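Local coordinates for Hpr(Ser) kinase (Coxiella burnetii, PDB 3TQF), which probably acts as a bifunctional enzyme that uses ATP to phosphorylate a serine of the phosphocarrier protein HPr and can remove that phosphate again, at residues V95-I99 with L148-H152; Q5-F11 with C45-L51; K103-P108 with L132-H136. All blocks are in the same frame, centred on the assembly; numbering follows the deposited sequence.

Contact 1. Residues V95-I99 with L148-H152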
# COMPACT_ATOMS: atom_id res chain seq x y z
N VAL A 95 4.58 -17.17 -21.19
CA VAL A 95 5.57 -16.33 -20.52
C VAL A 95 5.90 -15.16 -21.42
O VAL A 95 6.36 -15.37 -22.54
CB VAL A 95 6.87 -17.11 -20.23
CG1 VAL A 95 7.93 -16.21 -19.61
CG2 VAL A 95 6.58 -18.31 -19.35
N HIS A 96 5.68 -13.94 -20.95
CA HIS A 96 5.96 -12.74 -21.74
C HIS A 96 7.13 -11.92 -21.20
O HIS A 96 7.89 -11.33 -21.97
CB HIS A 96 4.72 -11.85 -21.79
CG HIS A 96 3.60 -12.43 -22.59
ND1 HIS A 96 3.41 -12.14 -23.92
CD2 HIS A 96 2.61 -13.30 -22.25
CE1 HIS A 96 2.36 -12.80 -24.37
NE2 HIS A 96 1.86 -13.51 -23.38
N LEU A 97 7.27 -11.87 -19.88
CA LEU A 97 8.24 -11.00 -19.23
C LEU A 97 8.82 -11.68 -18.01
O LEU A 97 8.15 -12.47 -17.35
CB LEU A 97 7.56 -9.69 -18.83
CG LEU A 97 8.36 -8.63 -18.08
CD1 LEU A 97 9.39 -7.98 -18.99
CD2 LEU A 97 7.41 -7.59 -17.51
N SER A 98 10.07 -11.35 -17.72
CA SER A 98 10.76 -11.83 -16.53
C SER A 98 11.29 -10.63 -15.77
O SER A 98 12.14 -9.91 -16.27
CB SER A 98 11.91 -12.74 -16.94
OG SER A 98 12.84 -12.93 -15.89
N ILE A 99 10.78 -10.40 -14.56
CA ILE A 99 11.27 -9.31 -13.72
C ILE A 99 12.14 -9.87 -12.62
O ILE A 99 11.76 -10.81 -11.92
CB ILE A 99 10.12 -8.50 -13.10
CG1 ILE A 99 9.26 -7.85 -14.18
CG2 ILE A 99 10.67 -7.42 -12.18
CD1 ILE A 99 8.01 -7.21 -13.65
N LEU A 148 5.07 -1.14 -14.32
CA LEU A 148 6.17 -1.64 -15.14
C LEU A 148 5.69 -2.61 -16.21
O LEU A 148 6.18 -2.59 -17.34
CB LEU A 148 7.19 -2.36 -14.26
CG LEU A 148 8.50 -2.78 -14.92
CD1 LEU A 148 9.41 -1.58 -15.14
CD2 LEU A 148 9.19 -3.82 -14.06
N VAL A 149 4.74 -3.47 -15.84
CA VAL A 149 4.23 -4.51 -16.73
C VAL A 149 3.33 -3.92 -17.80
O VAL A 149 3.40 -4.31 -18.96
CB VAL A 149 3.47 -5.62 -15.96
CG1 VAL A 149 2.80 -6.59 -16.91
CG2 VAL A 149 4.41 -6.36 -15.02
N ARG A 150 2.48 -2.97 -17.42
CA ARG A 150 1.59 -2.30 -18.36
C ARG A 150 2.37 -1.49 -19.38
O ARG A 150 2.01 -1.44 -20.55
CB ARG A 150 0.59 -1.40 -17.62
CG ARG A 150 -0.39 -2.18 -16.75
CD ARG A 150 -1.21 -1.26 -15.88
NE ARG A 150 -2.12 -0.45 -16.68
CZ ARG A 150 -2.61 0.74 -16.33
NH1 ARG A 150 -2.28 1.30 -15.17
NH2 ARG A 150 -3.43 1.37 -17.15
N ASN A 151 3.45 -0.85 -18.92
CA ASN A 151 4.36 -0.13 -19.81
C ASN A 151 5.04 -1.08 -20.79
O ASN A 151 5.23 -0.74 -21.95
CB ASN A 151 5.44 0.63 -19.02
CG ASN A 151 5.11 2.10 -18.85
OD1 ASN A 151 3.96 2.51 -18.94
ND2 ASN A 151 6.14 2.90 -18.62
N HIS A 152 5.40 -2.26 -20.30
CA HIS A 152 6.03 -3.26 -21.14
C HIS A 152 5.09 -3.72 -22.26
O HIS A 152 5.51 -3.83 -23.41
CB HIS A 152 6.50 -4.47 -20.32
CG HIS A 152 7.06 -5.57 -21.15
ND1 HIS A 152 8.35 -5.55 -21.63
CD2 HIS A 152 6.51 -6.72 -21.61
CE1 HIS A 152 8.57 -6.64 -22.35
NE2 HIS A 152 7.46 -7.37 -22.35
O HOH W 1 7.12 -9.55 -23.86

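Contact 2. Residues Q5-F11 with C45-L51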
# COMPACT_ATOMS: atom_id res chain seq x y z
N GLN A 5 11.00 -29.60 -17.65
CA GLN A 5 11.73 -28.43 -17.18
C GLN A 5 11.00 -27.66 -16.09
O GLN A 5 9.86 -27.25 -16.27
CB GLN A 5 11.97 -27.48 -18.36
CG GLN A 5 12.50 -28.17 -19.61
CD GLN A 5 13.86 -28.79 -19.40
OE1 GLN A 5 14.79 -28.14 -18.94
NE2 GLN A 5 13.98 -30.07 -19.74
N THR A 6 11.69 -27.46 -14.97
CA THR A 6 11.20 -26.60 -13.90
C THR A 6 11.93 -25.26 -13.96
O THR A 6 12.94 -25.13 -14.65
CB THR A 6 11.44 -27.22 -12.52
OG1 THR A 6 12.83 -27.49 -12.35
CG2 THR A 6 10.65 -28.52 -12.37
N TRP A 7 11.41 -24.28 -13.24
CA TRP A 7 12.01 -22.95 -13.18
C TRP A 7 11.67 -22.32 -11.84
O TRP A 7 10.51 -22.32 -11.43
CB TRP A 7 11.47 -22.10 -14.33
CG TRP A 7 12.07 -20.74 -14.45
CD1 TRP A 7 11.70 -19.64 -13.75
CD2 TRP A 7 13.11 -20.33 -15.34
NE1 TRP A 7 12.46 -18.56 -14.14
CE2 TRP A 7 13.33 -18.96 -15.12
CE3 TRP A 7 13.88 -20.99 -16.30
CZ2 TRP A 7 14.30 -18.23 -15.81
CZ3 TRP A 7 14.84 -20.27 -16.98
CH2 TRP A 7 15.04 -18.90 -16.74
N HIS A 8 12.67 -21.79 -11.15
CA HIS A 8 12.48 -21.21 -9.82
C HIS A 8 12.06 -19.74 -9.92
O HIS A 8 12.87 -18.86 -10.17
CB HIS A 8 13.74 -21.38 -8.96
CG HIS A 8 13.63 -20.74 -7.61
ND1 HIS A 8 12.45 -20.68 -6.91
CD2 HIS A 8 14.56 -20.15 -6.83
CE1 HIS A 8 12.65 -20.06 -5.76
NE2 HIS A 8 13.93 -19.73 -5.69
N ALA A 9 10.77 -19.49 -9.71
CA ALA A 9 10.23 -18.14 -9.74
C ALA A 9 8.75 -18.16 -9.39
O ALA A 9 8.14 -19.22 -9.30
CB ALA A 9 10.44 -17.51 -11.12
N ASN A 10 8.17 -16.98 -9.19
CA ASN A 10 6.72 -16.84 -9.10
C ASN A 10 6.21 -16.46 -10.47
O ASN A 10 6.88 -15.75 -11.21
CB ASN A 10 6.33 -15.78 -8.07
CG ASN A 10 6.85 -16.08 -6.68
OD1 ASN A 10 7.21 -17.21 -6.37
ND2 ASN A 10 6.91 -15.05 -5.84
N PHE A 11 5.02 -16.95 -10.82
CA PHE A 11 4.44 -16.71 -12.13
C PHE A 11 3.03 -16.18 -11.99
O PHE A 11 2.16 -16.85 -11.45
CB PHE A 11 4.45 -18.02 -12.94
CG PHE A 11 4.17 -17.84 -14.41
CD1 PHE A 11 4.70 -16.78 -15.13
CD2 PHE A 11 3.41 -18.77 -15.09
CE1 PHE A 11 4.45 -16.63 -16.48
CE2 PHE A 11 3.16 -18.64 -16.45
CZ PHE A 11 3.68 -17.57 -17.15
N CYS A 45 1.55 -19.65 -10.37
CA CYS A 45 2.25 -20.49 -9.41
C CYS A 45 3.24 -19.75 -8.51
O CYS A 45 3.86 -18.77 -8.91
CB CYS A 45 3.00 -21.60 -10.16
SG CYS A 45 3.22 -23.10 -9.18
N ASP A 46 3.38 -20.26 -7.28
CA ASP A 46 4.36 -19.76 -6.32
C ASP A 46 5.58 -20.67 -6.38
O ASP A 46 5.46 -21.86 -6.67
CB ASP A 46 3.76 -19.78 -4.91
CG ASP A 46 4.41 -18.77 -3.95
OD1 ASP A 46 4.54 -17.58 -4.32
OD2 ASP A 46 4.75 -19.17 -2.81
N ASP A 47 6.75 -20.10 -6.12
CA ASP A 47 8.01 -20.84 -5.99
C ASP A 47 8.55 -21.52 -7.25
O ASP A 47 9.61 -21.13 -7.74
CB ASP A 47 7.93 -21.88 -4.86
CG ASP A 47 9.28 -22.54 -4.58
OD1 ASP A 47 10.30 -21.81 -4.53
OD2 ASP A 47 9.33 -23.78 -4.41
N VAL A 48 7.86 -22.54 -7.76
CA VAL A 48 8.37 -23.33 -8.89
C VAL A 48 7.35 -23.44 -10.02
O VAL A 48 6.15 -23.52 -9.77
CB VAL A 48 8.77 -24.75 -8.44
CG1 VAL A 48 9.10 -25.63 -9.63
CG2 VAL A 48 9.97 -24.67 -7.51
N ILE A 49 7.84 -23.44 -11.26
CA ILE A 49 6.99 -23.44 -12.45
C ILE A 49 7.42 -24.54 -13.41
O ILE A 49 8.61 -24.67 -13.70
CB ILE A 49 7.12 -22.12 -13.23
CG1 ILE A 49 7.04 -20.92 -12.31
CG2 ILE A 49 6.04 -22.00 -14.28
CD1 ILE A 49 7.56 -19.67 -12.95
N ASP A 50 6.46 -25.31 -13.92
CA ASP A 50 6.73 -26.21 -15.04
C ASP A 50 6.68 -25.41 -16.33
O ASP A 50 5.77 -24.60 -16.52
CB ASP A 50 5.72 -27.36 -15.09
CG ASP A 50 5.81 -28.29 -13.89
OD1 ASP A 50 6.60 -28.01 -12.96
OD2 ASP A 50 5.08 -29.30 -13.88
N LEU A 51 7.66 -25.63 -17.21
CA LEU A 51 7.74 -24.94 -18.49
C LEU A 51 7.67 -25.94 -19.64
O LEU A 51 8.11 -27.08 -19.50
CB LEU A 51 9.06 -24.15 -18.58
CG LEU A 51 9.30 -23.01 -17.59
CD1 LEU A 51 10.69 -22.45 -17.81
CD2 LEU A 51 8.26 -21.91 -17.71

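Contact 3. Residues K103-P108 with L132-H136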
# COMPACT_ATOMS: atom_id res chain seq x y z
N LYS A 103 18.40 -5.55 -5.20
CA LYS A 103 18.66 -4.57 -4.15
C LYS A 103 19.35 -3.38 -4.79
O LYS A 103 20.29 -3.57 -5.58
CB LYS A 103 19.55 -5.16 -3.05
CG LYS A 103 19.04 -6.46 -2.41
CD LYS A 103 18.23 -6.23 -1.15
CE LYS A 103 18.02 -7.53 -0.38
NZ LYS A 103 19.25 -7.99 0.33
N PRO A 104 18.91 -2.15 -4.47
CA PRO A 104 19.48 -0.95 -5.07
C PRO A 104 21.00 -0.91 -5.13
O PRO A 104 21.56 -0.47 -6.13
CB PRO A 104 18.95 0.16 -4.17
CG PRO A 104 17.64 -0.35 -3.71
CD PRO A 104 17.76 -1.84 -3.60
N GLU A 105 21.66 -1.39 -4.07
CA GLU A 105 23.13 -1.33 -3.98
C GLU A 105 23.80 -2.23 -5.03
O GLU A 105 24.90 -1.92 -5.50
CB GLU A 105 23.64 -1.73 -2.59
CG GLU A 105 22.73 -1.40 -1.41
CD GLU A 105 21.77 -2.53 -1.08
OE1 GLU A 105 22.24 -3.61 -0.66
OE2 GLU A 105 20.54 -2.34 -1.25
N LYS A 106 23.14 -3.33 -5.38
CA LYS A 106 23.68 -4.32 -6.32
C LYS A 106 23.22 -4.07 -7.75
O LYS A 106 23.55 -4.83 -8.67
CB LYS A 106 23.27 -5.73 -5.87
CG LYS A 106 23.79 -6.11 -4.48
CD LYS A 106 22.97 -7.23 -3.83
CE LYS A 106 23.26 -7.33 -2.34
NZ LYS A 106 22.50 -8.43 -1.71
N MSE A 107 22.47 -2.99 -7.95
CA MSE A 107 21.91 -2.64 -9.24
C MSE A 107 23.00 -2.09 -10.16
O MSE A 107 23.74 -1.19 -9.76
CB MSE A 107 20.82 -1.59 -9.05
CG MSE A 107 19.98 -1.32 -10.26
SE MSE A 107 18.53 -2.59 -10.50
CE MSE A 107 17.85 -1.77 -12.14
N PRO A 108 23.11 -2.62 -11.40
CA PRO A 108 24.12 -2.10 -12.34
C PRO A 108 23.85 -0.66 -12.79
O PRO A 108 22.77 -0.13 -12.57
CB PRO A 108 24.01 -3.04 -13.55
CG PRO A 108 23.19 -4.20 -13.11
CD PRO A 108 22.33 -3.72 -11.99
N LEU A 132 15.60 -5.57 -14.76
CA LEU A 132 16.19 -5.51 -13.43
C LEU A 132 15.52 -4.36 -12.69
O LEU A 132 15.69 -3.21 -13.08
CB LEU A 132 17.70 -5.28 -13.50
CG LEU A 132 18.56 -6.29 -14.27
CD1 LEU A 132 20.03 -5.99 -14.05
CD2 LEU A 132 18.27 -7.72 -13.86
N PHE A 133 14.74 -4.66 -11.66
CA PHE A 133 14.00 -3.63 -10.93
C PHE A 133 14.53 -3.43 -9.52
O PHE A 133 14.58 -4.37 -8.74
CB PHE A 133 12.52 -3.97 -10.87
CG PHE A 133 11.67 -2.81 -10.44
CD1 PHE A 133 11.25 -2.69 -9.13
CD2 PHE A 133 11.33 -1.81 -11.33
CE1 PHE A 133 10.49 -1.62 -8.72
CE2 PHE A 133 10.57 -0.74 -10.93
CZ PHE A 133 10.15 -0.64 -9.63
N PRO A 134 14.91 -2.18 -9.18
CA PRO A 134 15.41 -1.88 -7.85
C PRO A 134 14.30 -1.89 -6.81
O PRO A 134 13.26 -1.27 -7.01
CB PRO A 134 15.97 -0.47 -8.00
CG PRO A 134 15.16 0.13 -9.07
CD PRO A 134 14.83 -0.97 -10.02
N ILE A 135 14.53 -2.59 -5.70
CA ILE A 135 13.52 -2.75 -4.67
C ILE A 135 13.81 -1.84 -3.47
O ILE A 135 14.77 -2.06 -2.74
CB ILE A 135 13.41 -4.23 -4.21
CG1 ILE A 135 12.29 -4.39 -3.18
CG2 ILE A 135 14.73 -4.73 -3.64
CD1 ILE A 135 11.73 -5.82 -3.11
N HIS A 136 12.99 -0.82 -3.30
CA HIS A 136 13.03 0.03 -2.11
C HIS A 136 11.86 -0.37 -1.22
O HIS A 136 10.77 -0.62 -1.72
CB HIS A 136 12.90 1.50 -2.49
CG HIS A 136 14.00 1.99 -3.38
ND1 HIS A 136 15.19 2.51 -2.88
CD2 HIS A 136 14.10 2.07 -4.73
CE1 HIS A 136 15.96 2.87 -3.89
NE2 HIS A 136 15.32 2.61 -5.02

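Contact 1. Residues V95-I99 with L148-H152
Leu97 and Ile99 of strand 92-102 point from the mixed sheet of the HPr kinase C-terminal domain toward Leu148, Val149 and His152 of helix 141-165, a worked example of alpha/beta layering. Over these short segments the axes approach to 10.1 Å, with N-to-C directions 135° apart, a spacing bridged by side chains and one water. Leu97 extends CG trans to its backbone N (chi1 177°), and its two methyls divide the work. Leu97 CD1 sits over the centre of one face of the His152 ring, 3.7 Å from the centroid and 11° off the ring normal, a CH-pi contact; Leu97 CD2 meets Val149 CG2 at 4.1 Å. Two residues on, Ile99 holds its CG1 arm beside the backbone N and stretches it out, meeting the Leu148 side chain tip to tip with Ile99 CD1 to Leu148 CD2 at 3.6 Å. That same Ile99 CD1 lies 3.9 Å from Val149 CG2, a methyl wedged between strand residues 97 and 99. Met17 and Ile14 also pack on Val149. His152 is held by both of its nitrogens: ND1 is hydrogen-bonded to Tyr118 OH, which helps fix the ring beneath Leu97. At the ring edge a water lies in plane, 2.7 Å from His152 NE2, and donates a hydrogen bond to His96 O, also 2.7 Å away.

Contact 2. Residues Q5-F11 with C45-L51
Gln5 O accepts a hydrogen bond from Leu51 N at 2.9 Å, beside the antiparallel pairing of the N-terminal strand with strand 48-53. Thr6 faces Asp50 in a non-hydrogen-bonded pair, and its CB also meets Val48 CG1 diagonally at 4.0 Å. Trp7 and Ile49 form a hydrogen-bonded pair, although the bond from Trp7 N is weak; chi1 of -176° sets the indole so that Trp7 CE3 lies 3.8 Å from Leu51 CD1, which also touches Trp7 CB at 3.6 Å. His8 pairs with Val48 on the same face as Thr6 and gives ND1-H, within the ring plane, to Asp47 O at 3.0 Å. Here the ladder is interrupted: Asp47 is the centre of a classic gamma turn closed by Val48 N to Asp46 O, and Ala9 N adds only a weak bond to the same Asp47 carbonyl. Asn10 bridges the break, its OD1 taking Asp47 N at 2.9 Å with the donor tilted 22° from the amide carbonyl plane. Phe11 resumes regular pairing with Cys45, whose sulfur is in a disulfide with Cys62, and Ile49 CD1 packs on Phe11 CB at 3.5 Å. Asp46 also makes a weak hydrogen bond to Ser30 of a probable P-loop, and a bound phosphate lies about 5 Å from the Asn10 side chain. The carbonyl and amide of Asp47 are thus both satisfied by side chains of the facing segment, His8 and Asn10.

Contact 3. Residues K103-P108 with L132-H136
Leu132 meets Pro108 with its CD1 methyl, 3.8 Å from Pro108 CG, the leucine side chain and the proline ring crossing at about a right angle. The CB of Leu132 faces Met107, a selenomethionine introduced in place of methionine, whose SE atom lies 4.1 Å away; the exact placing of its terminal methyl is doubtful. Met107 reaches this spot by setting CG trans to the backbone N (chi1 -169°) and then bending at chi2, which brings SE against Leu132 and Pro134. Phe133 turns the other way, onto Leu141, Leu144 and Leu148 of helix 141-165, so consecutive side chains of the strand point to opposite faces of the sheet. Pro134 offers its ring to the same selenomethionine, Pro134 CD standing 4.1 Å from Met107 SE. The strand ends here beside its parallel neighbour, strand 92-102, at the C-terminal ends of the parallel strands, where a probable P-loop follows strand 17-23. Residues 104-106, after strand 92-102, form a short 3-10 turn, with Lys106 N bonded to Lys103 O at 2.9 Å and Lys106 NZ in a salt bridge with Glu24. Beyond the strand, Ile135 bonds through its backbone to Val102, while its CG2 branch, lodged between the backbone N and the carbonyl carbon, rests 4.0 Å from Lys103 CA and also touches the ring of Pro104. His136, which packs on Asn26 of the second subunit, receives Pro104 CG over one ring face, offset toward the rim, in a CH-pi contact 3.9 Å from the centroid and 22° off the ring normal.

From the N terminus, contact 2 closes first: after residues 5-11 come strand 17-23, the probable P-loop and helix 29-38 before the return at 45-51. Contact 1 opens at 95-99 and is completed only when helix 141-165 arrives. Within that excursion contact 3 opens at 103-108 and closes at 132-136, so contacts 1 and 3 nest; none cross. Contact 2 pairs the N-terminal strands 5-8 and 10-14 with strands 48-53 and 42-45, contact 1 lays the helix on a face of the same mixed sheet, and contact 3 packs the loop after strand 92-102 on the end of strand 126-134. Val95 touches Phe11 and Ile99 touches Phe133; contacts 2 and 3 remain about 11 Å apart at their nearest atoms.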